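Local coordinates for protein neuraminidase (Influenza A virus, PDB 4GDI) that forms a tetrameric, neuraminidase-like beta-propeller ectodomain of a bat influenza A virus, with a diverged putative active site and a sialidase role that remains only presumed, at residues A[77-82]-A[100-105]; A[135-140]-A[175-180]; A[268-273]-A[337-342]. All coordinates share one frame; numbering follows the deposited sequence.

Contact 1: residues A[77-82]-A[100-105]; sequences ESLYKT and RSSSAC
E77 and R100 supply the charged part of this contact, on the loop residues that lead into two strands of adjoining blades of the neuraminidase propeller. Carboxylate oxygen OE2 of E77 rests over the centre of the R100 guanidinium, 3.2 Å from CZ, while the two flat groups stand almost perpendicular, at 88°. E77 OE2 lies 3.3 Å from R100 NE, close enough for a salt bridge, yet no N-H points at the oxygen, so the attraction is of charges alone. E77 OE1 forms a salt bridge with R43, which also binds the carbonyl of R100.

Van der Waals contact makes up the apolar part, the smaller of the two. With CG swung anti to the backbone nitrogen (chi1 171°), L79 sends CD1 to within 3.4 Å of S102 OG, and L79 CD2 lies alongside S102 CB at 4.1 Å. The serine hydroxyl turns to Y45 OH for its hydrogen bond and offers the leucine a polar atom already satisfied.

No hydrogen bond crosses between 77-82 and 100-105. The two blades are joined here by electrostatics and close packing, while R43 and Y45 take up the polar ends of E77 and S102 from beside the interface.

Contact 2: residues A[135-140]-A[175-180]; sequences DTFSAS and RIYELQ
F137 and Y177 lay their rings face on face, and this pair accounts for most of the surface buried between the two segments. It is an offset stack, with centroids 4.5 Å apart and planes tilted by only 8°. The side chains arrive from opposite directions, so each reaches across to the other's ring instead of running beside it. The phenol end of the tyrosine passes over the face of the phenylalanine ring on its CE1 side, bringing Y177 OH to 3.5 Å from F137 CE1, while F137 CZ lies over the tyrosine face, displaced toward the rim. F137 tucks CG between its own backbone nitrogen and carbonyl carbon (chi1 55°), which, with its CB directed at 175-180, carries the ring to Y177.

Blade-to-blade packing in a beta-propeller is illustrated well by this pair: strand 132-138 is the outermost strand of one four-stranded antiparallel sheet, and 173-180 is an inner strand of the next. L145 and I125 also touch F137, and V163 and V184 touch Y177, whose ring is stacked with W187 too.

S140 and R175 extend the contact toward the more exposed end. The serine OG approaches R175 NH2 obliquely at 3.9 Å, without a hydrogen bond. The extended arginine instead gives NE to Q189 OE1 and forms a cation-pi pair with W187. R175 NH1 makes a weak hydrogen bond, 3.4 Å long, to Y177 OH, which lies in the guanidinium plane at its edge.

Contact 3: residues A[268-273]-A[337-342]; sequences QGFILD and ICFWLE. With NO3 (nitrate ion), chain B.
Q268 opens the approach by setting its amide oxygen against the rim of the W340 indole: Q268 OE1 is 3.6 Å from W340 CH2 and lies in the ring plane, with the amide turned 89° to the indole. The polar end has partners of its own, since NE2 bonds to the P148 carbonyl and OE1 receives a weak bond from R320 NH2. The backbone N of Q268 gives a nearly straight hydrogen bond, 3.1 Å long, to O3 of a nitrate ion. This ion, probably from the crystallisation liquor, is also held by R320 NE.

Two residues on, F270 makes the tightest contact. It brings CG between its backbone nitrogen and carbonyl carbon (chi1 68°), which carries the ring to F339. F270 CZ stands over one face of the F339 ring, 3.3 Å from F339 CG, and the two planes meet obliquely, at 33°. In return the F339 methylene covers the F270 face as a CH-pi contact, F339 CB lying 4.0 Å from the F270 centroid. Farther along, L272 and I337 overlap along their flanks, pointing opposite ways, with L272 CD1 4.0 Å from I337 CG1; Y203 touches both.

Here an irregular loop, roughly antiparallel to 337-342, packs against a four-stranded antiparallel blade of the neuraminidase beta-propeller, buried near the centre of the chain. Backbone bonds tie 268-273 to S321, on strand 317-324, and to W278, on strand 277-281. Strand 338-346 lies inside the blade between 317-324 and 352-362, where F339 also meets F359 and, edge-to-face, W21.

Overall arrangement
Followed from the N terminus, the three contacts come strictly in series, none nested in or crossing another. Contact 1 closes a short loop, with 17 residues between its segments, and joins the sheet holding strand 78-83 to the one that begins with 101-106. Contact 2 starts from the opposite outermost strand of that second sheet and, across 34 residues, ties it to the sheet of 173-180; its centre is about 17 Å from that of contact 1. Contact 3 spans 63 residues and sets the long loop before strand 277-281 against the sheet into which N-terminal strand 20-25 is paired beside 352-362, the arrangement that closes the propeller.

Contact 1: residues A[77-82]-A[100-105]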
# COMPACT_ATOMS: atom_id res chain seq x y z
N GLU A 77 6.29 19.88 -15.31
CA GLU A 77 5.09 19.87 -14.49
C GLU A 77 4.21 18.67 -14.78
O GLU A 77 3.81 18.44 -15.93
CB GLU A 77 4.30 21.16 -14.69
CG GLU A 77 5.13 22.40 -14.43
CD GLU A 77 4.30 23.66 -14.36
OE1 GLU A 77 3.79 23.98 -13.27
OE2 GLU A 77 4.18 24.35 -15.40
N SER A 78 3.88 17.94 -13.72
CA SER A 78 2.98 16.80 -13.82
C SER A 78 1.90 16.82 -12.75
O SER A 78 2.11 17.27 -11.61
CB SER A 78 3.77 15.49 -13.74
OG SER A 78 4.57 15.30 -14.90
N LEU A 79 0.72 16.35 -13.14
CA LEU A 79 -0.41 16.17 -12.26
C LEU A 79 -0.31 14.84 -11.50
O LEU A 79 -0.04 13.79 -12.10
CB LEU A 79 -1.68 16.15 -13.12
CG LEU A 79 -2.98 15.77 -12.42
CD1 LEU A 79 -3.43 16.89 -11.47
CD2 LEU A 79 -4.04 15.44 -13.48
N TYR A 80 -0.56 14.90 -10.20
CA TYR A 80 -0.53 13.73 -9.31
C TYR A 80 -1.84 13.67 -8.56
O TYR A 80 -2.57 14.65 -8.50
CB TYR A 80 0.57 13.87 -8.24
CG TYR A 80 2.00 13.71 -8.71
CD1 TYR A 80 2.58 14.64 -9.56
CD2 TYR A 80 2.78 12.65 -8.25
CE1 TYR A 80 3.90 14.49 -9.97
CE2 TYR A 80 4.10 12.49 -8.66
CZ TYR A 80 4.65 13.42 -9.52
OH TYR A 80 5.96 13.27 -9.92
N LYS A 81 -2.13 12.52 -7.97
CA LYS A 81 -3.21 12.43 -7.01
C LYS A 81 -2.84 11.56 -5.83
O LYS A 81 -2.07 10.60 -5.94
CB LYS A 81 -4.51 11.95 -7.66
CG LYS A 81 -4.61 10.46 -7.88
CD LYS A 81 -6.07 10.07 -8.11
CE LYS A 81 -6.21 8.63 -8.60
NZ LYS A 81 -7.61 8.12 -8.40
N THR A 82 -3.40 11.94 -4.69
CA THR A 82 -3.13 11.30 -3.41
C THR A 82 -4.46 11.13 -2.66
O THR A 82 -5.28 12.04 -2.66
CB THR A 82 -2.22 12.22 -2.54
OG1 THR A 82 -0.99 12.43 -3.23
CG2 THR A 82 -1.95 11.60 -1.19
N ARG A 100 0.27 21.55 -16.68
CA ARG A 100 0.49 22.81 -15.96
C ARG A 100 -0.79 23.26 -15.26
O ARG A 100 -0.75 23.95 -14.23
CB ARG A 100 0.93 23.91 -16.92
CG ARG A 100 2.09 23.53 -17.84
CD ARG A 100 2.40 24.65 -18.83
NE ARG A 100 3.16 25.72 -18.21
CZ ARG A 100 4.49 25.81 -18.22
NH1 ARG A 100 5.22 24.87 -18.82
NH2 ARG A 100 5.09 26.83 -17.63
N SER A 101 -1.93 22.90 -15.84
CA SER A 101 -3.21 23.06 -15.18
C SER A 101 -4.06 21.83 -15.48
O SER A 101 -3.77 21.06 -16.40
CB SER A 101 -3.91 24.34 -15.63
OG SER A 101 -4.27 24.33 -17.01
N SER A 102 -5.12 21.65 -14.70
CA SER A 102 -5.90 20.42 -14.84
C SER A 102 -7.33 20.51 -14.34
O SER A 102 -7.73 21.47 -13.70
CB SER A 102 -5.19 19.28 -14.11
OG SER A 102 -5.47 19.32 -12.72
N SER A 103 -8.08 19.47 -14.66
CA SER A 103 -9.38 19.25 -14.06
C SER A 103 -9.64 17.76 -14.10
O SER A 103 -9.16 17.07 -15.01
CB SER A 103 -10.46 19.99 -14.83
OG SER A 103 -11.72 19.86 -14.19
N ALA A 104 -10.38 17.25 -13.13
CA ALA A 104 -10.68 15.84 -13.09
C ALA A 104 -12.05 15.60 -12.48
O ALA A 104 -12.53 16.39 -11.67
CB ALA A 104 -9.61 15.08 -12.29
N CYS A 105 -12.69 14.52 -12.87
CA CYS A 105 -13.99 14.20 -12.33
C CYS A 105 -14.34 12.76 -12.67
O CYS A 105 -14.02 12.29 -13.78
CB CYS A 105 -15.07 15.17 -12.86
SG CYS A 105 -15.07 15.50 -14.67

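Contact 2: residues A[135-140]-A[175-180]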
# COMPACT_ATOMS: atom_id res chain seq x y z
N ASP A 135 -8.97 12.25 -26.36
CA ASP A 135 -9.17 13.46 -27.15
C ASP A 135 -8.12 14.51 -26.85
O ASP A 135 -7.47 14.49 -25.80
CB ASP A 135 -10.57 14.04 -26.90
CG ASP A 135 -11.25 14.52 -28.18
OD1 ASP A 135 -10.53 14.74 -29.19
OD2 ASP A 135 -12.49 14.68 -28.19
N THR A 136 -7.94 15.41 -27.81
CA THR A 136 -7.04 16.53 -27.68
C THR A 136 -7.59 17.70 -28.47
O THR A 136 -8.33 17.51 -29.45
CB THR A 136 -5.67 16.23 -28.28
OG1 THR A 136 -5.83 15.97 -29.69
CG2 THR A 136 -5.04 15.02 -27.62
N PHE A 137 -7.22 18.91 -28.06
CA PHE A 137 -7.43 20.10 -28.88
C PHE A 137 -6.43 21.20 -28.51
O PHE A 137 -5.87 21.20 -27.42
CB PHE A 137 -8.88 20.58 -28.80
CG PHE A 137 -9.36 20.85 -27.40
CD1 PHE A 137 -9.21 22.09 -26.83
CD2 PHE A 137 -10.00 19.86 -26.67
CE1 PHE A 137 -9.67 22.35 -25.54
CE2 PHE A 137 -10.46 20.10 -25.37
CZ PHE A 137 -10.29 21.35 -24.81
N SER A 138 -6.19 22.11 -29.44
CA SER A 138 -5.14 23.12 -29.30
C SER A 138 -5.70 24.52 -29.13
O SER A 138 -6.84 24.79 -29.50
CB SER A 138 -4.24 23.10 -30.54
OG SER A 138 -3.61 21.85 -30.70
N ALA A 139 -4.89 25.41 -28.58
CA ALA A 139 -5.24 26.81 -28.47
C ALA A 139 -5.75 27.33 -29.80
O ALA A 139 -5.28 26.91 -30.86
CB ALA A 139 -4.03 27.62 -28.05
N SER A 140 -6.70 28.25 -29.76
CA SER A 140 -7.19 28.87 -30.98
C SER A 140 -7.26 30.39 -30.88
O SER A 140 -7.52 31.07 -31.87
CB SER A 140 -8.56 28.31 -31.35
OG SER A 140 -9.54 28.70 -30.41
N ARG A 175 -14.91 28.88 -22.65
CA ARG A 175 -15.81 27.93 -23.27
C ARG A 175 -16.23 26.84 -22.30
O ARG A 175 -15.42 26.38 -21.48
CB ARG A 175 -15.09 27.26 -24.44
CG ARG A 175 -14.74 28.19 -25.58
CD ARG A 175 -14.07 27.42 -26.70
NE ARG A 175 -13.93 28.24 -27.89
CZ ARG A 175 -13.48 27.81 -29.06
NH1 ARG A 175 -13.10 26.54 -29.21
NH2 ARG A 175 -13.40 28.65 -30.09
N ILE A 176 -17.49 26.41 -22.39
CA ILE A 176 -17.92 25.18 -21.75
C ILE A 176 -17.70 24.05 -22.74
O ILE A 176 -18.15 24.13 -23.89
CB ILE A 176 -19.41 25.19 -21.42
CG1 ILE A 176 -19.77 26.38 -20.54
CG2 ILE A 176 -19.79 23.88 -20.72
CD1 ILE A 176 -21.26 26.55 -20.34
N TYR A 177 -17.02 23.01 -22.29
CA TYR A 177 -16.89 21.80 -23.07
C TYR A 177 -17.76 20.69 -22.47
O TYR A 177 -17.75 20.47 -21.26
CB TYR A 177 -15.43 21.36 -23.12
CG TYR A 177 -14.62 22.08 -24.16
CD1 TYR A 177 -14.09 23.35 -23.93
CD2 TYR A 177 -14.38 21.49 -25.39
CE1 TYR A 177 -13.34 24.00 -24.89
CE2 TYR A 177 -13.64 22.14 -26.36
CZ TYR A 177 -13.13 23.38 -26.11
OH TYR A 177 -12.38 24.00 -27.09
N GLU A 178 -18.53 20.00 -23.31
CA GLU A 178 -19.22 18.81 -22.86
C GLU A 178 -18.48 17.56 -23.34
O GLU A 178 -18.22 17.43 -24.53
CB GLU A 178 -20.65 18.77 -23.38
CG GLU A 178 -21.37 17.50 -22.98
CD GLU A 178 -22.77 17.39 -23.57
OE1 GLU A 178 -23.18 18.31 -24.31
OE2 GLU A 178 -23.45 16.39 -23.29
N LEU A 179 -18.17 16.65 -22.41
CA LEU A 179 -17.46 15.41 -22.72
C LEU A 179 -18.33 14.20 -22.40
O LEU A 179 -19.15 14.24 -21.49
CB LEU A 179 -16.18 15.31 -21.89
CG LEU A 179 -15.34 16.58 -21.80
CD1 LEU A 179 -14.10 16.31 -20.95
CD2 LEU A 179 -14.98 17.07 -23.19
N GLN A 180 -18.14 13.13 -23.17
CA GLN A 180 -18.69 11.82 -22.84
C GLN A 180 -17.59 10.79 -23.11
O GLN A 180 -16.96 10.81 -24.17
CB GLN A 180 -19.98 11.52 -23.64
CG GLN A 180 -21.21 12.28 -23.16
CD GLN A 180 -22.48 11.96 -23.95
OE1 GLN A 180 -22.67 10.83 -24.41
NE2 GLN A 180 -23.36 12.94 -24.09

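Contact 3: residues A[268-273]-A[337-342]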
# COMPACT_ATOMS: atom_id res chain seq x y z
N GLN A 268 -8.54 32.09 -6.77
CA GLN A 268 -9.66 31.15 -6.89
C GLN A 268 -10.50 31.11 -5.63
O GLN A 268 -9.97 31.00 -4.52
CB GLN A 268 -9.13 29.75 -7.20
CG GLN A 268 -10.20 28.72 -7.57
CD GLN A 268 -9.60 27.53 -8.31
OE1 GLN A 268 -8.42 27.22 -8.13
NE2 GLN A 268 -10.39 26.89 -9.14
N GLY A 269 -11.82 31.19 -5.80
CA GLY A 269 -12.75 31.14 -4.69
C GLY A 269 -14.16 30.79 -5.14
O GLY A 269 -14.44 30.66 -6.32
N PHE A 270 -15.07 30.67 -4.17
CA PHE A 270 -16.40 30.14 -4.43
C PHE A 270 -17.52 30.92 -3.73
O PHE A 270 -17.29 31.54 -2.69
CB PHE A 270 -16.47 28.67 -3.97
CG PHE A 270 -16.38 28.49 -2.47
CD1 PHE A 270 -17.51 28.53 -1.69
CD2 PHE A 270 -15.15 28.26 -1.85
CE1 PHE A 270 -17.44 28.34 -0.31
CE2 PHE A 270 -15.07 28.07 -0.47
CZ PHE A 270 -16.21 28.12 0.30
N ILE A 271 -18.70 30.85 -4.33
CA ILE A 271 -19.96 31.33 -3.75
C ILE A 271 -20.99 30.22 -3.93
O ILE A 271 -21.21 29.76 -5.05
CB ILE A 271 -20.47 32.61 -4.47
CG1 ILE A 271 -19.52 33.79 -4.20
CG2 ILE A 271 -21.91 32.95 -4.06
CD1 ILE A 271 -19.97 35.10 -4.79
N LEU A 272 -21.60 29.75 -2.85
CA LEU A 272 -22.69 28.79 -2.97
C LEU A 272 -23.94 29.52 -3.45
O LEU A 272 -24.57 30.25 -2.69
CB LEU A 272 -22.97 28.08 -1.65
CG LEU A 272 -23.93 26.88 -1.70
CD1 LEU A 272 -23.40 25.80 -2.61
CD2 LEU A 272 -24.17 26.32 -0.30
N ASP A 273 -24.28 29.28 -4.70
CA ASP A 273 -25.28 30.06 -5.42
C ASP A 273 -26.65 29.38 -5.30
O ASP A 273 -27.17 28.83 -6.27
CB ASP A 273 -24.83 30.20 -6.88
CG ASP A 273 -25.79 31.01 -7.72
OD1 ASP A 273 -26.68 31.70 -7.17
OD2 ASP A 273 -25.63 30.95 -8.96
N ILE A 337 -22.54 19.31 0.05
CA ILE A 337 -21.61 20.22 -0.63
C ILE A 337 -20.44 20.48 0.29
O ILE A 337 -20.60 20.65 1.51
CB ILE A 337 -22.31 21.55 -1.06
CG1 ILE A 337 -21.35 22.44 -1.86
CG2 ILE A 337 -22.84 22.31 0.14
CD1 ILE A 337 -20.88 21.81 -3.16
N CYS A 338 -19.24 20.50 -0.28
CA CYS A 338 -18.04 20.72 0.52
C CYS A 338 -17.16 21.72 -0.21
O CYS A 338 -17.39 22.03 -1.38
CB CYS A 338 -17.26 19.40 0.71
SG CYS A 338 -18.16 18.01 1.44
N PHE A 339 -16.15 22.24 0.48
CA PHE A 339 -15.16 23.03 -0.22
C PHE A 339 -13.77 22.66 0.26
O PHE A 339 -13.60 22.12 1.35
CB PHE A 339 -15.44 24.54 -0.09
CG PHE A 339 -15.32 25.07 1.32
CD1 PHE A 339 -14.11 25.53 1.81
CD2 PHE A 339 -16.44 25.16 2.13
CE1 PHE A 339 -14.02 26.04 3.10
CE2 PHE A 339 -16.36 25.67 3.42
CZ PHE A 339 -15.14 26.11 3.90
N TRP A 340 -12.78 22.92 -0.59
CA TRP A 340 -11.40 22.76 -0.20
C TRP A 340 -10.80 24.16 -0.05
O TRP A 340 -11.29 25.12 -0.67
CB TRP A 340 -10.62 21.90 -1.21
CG TRP A 340 -10.78 22.32 -2.68
CD1 TRP A 340 -11.61 21.76 -3.61
CD2 TRP A 340 -10.10 23.39 -3.35
NE1 TRP A 340 -11.49 22.41 -4.81
CE2 TRP A 340 -10.56 23.41 -4.68
CE3 TRP A 340 -9.13 24.33 -2.96
CZ2 TRP A 340 -10.10 24.34 -5.62
CZ3 TRP A 340 -8.68 25.24 -3.89
CH2 TRP A 340 -9.16 25.24 -5.19
N LEU A 341 -9.76 24.27 0.76
CA LEU A 341 -9.15 25.55 1.06
C LEU A 341 -7.65 25.40 1.36
O LEU A 341 -7.27 24.57 2.18
CB LEU A 341 -9.86 26.18 2.26
CG LEU A 341 -9.18 27.36 2.96
CD1 LEU A 341 -9.23 28.57 2.09
CD2 LEU A 341 -9.88 27.61 4.29
N GLU A 342 -6.83 26.15 0.63
CA GLU A 342 -5.39 26.18 0.86
C GLU A 342 -5.11 26.90 2.17
O GLU A 342 -5.59 28.03 2.39
CB GLU A 342 -4.66 26.94 -0.25
CG GLU A 342 -4.46 26.16 -1.55
CD GLU A 342 -3.79 26.98 -2.63
OE1 GLU A 342 -3.79 28.23 -2.51
OE2 GLU A 342 -3.26 26.38 -3.60
N NO3 B . -5.27 30.40 -8.76
O1 NO3 B . -6.04 29.24 -8.94
O2 NO3 B . -4.05 30.55 -9.45
O3 NO3 B . -5.72 31.40 -7.89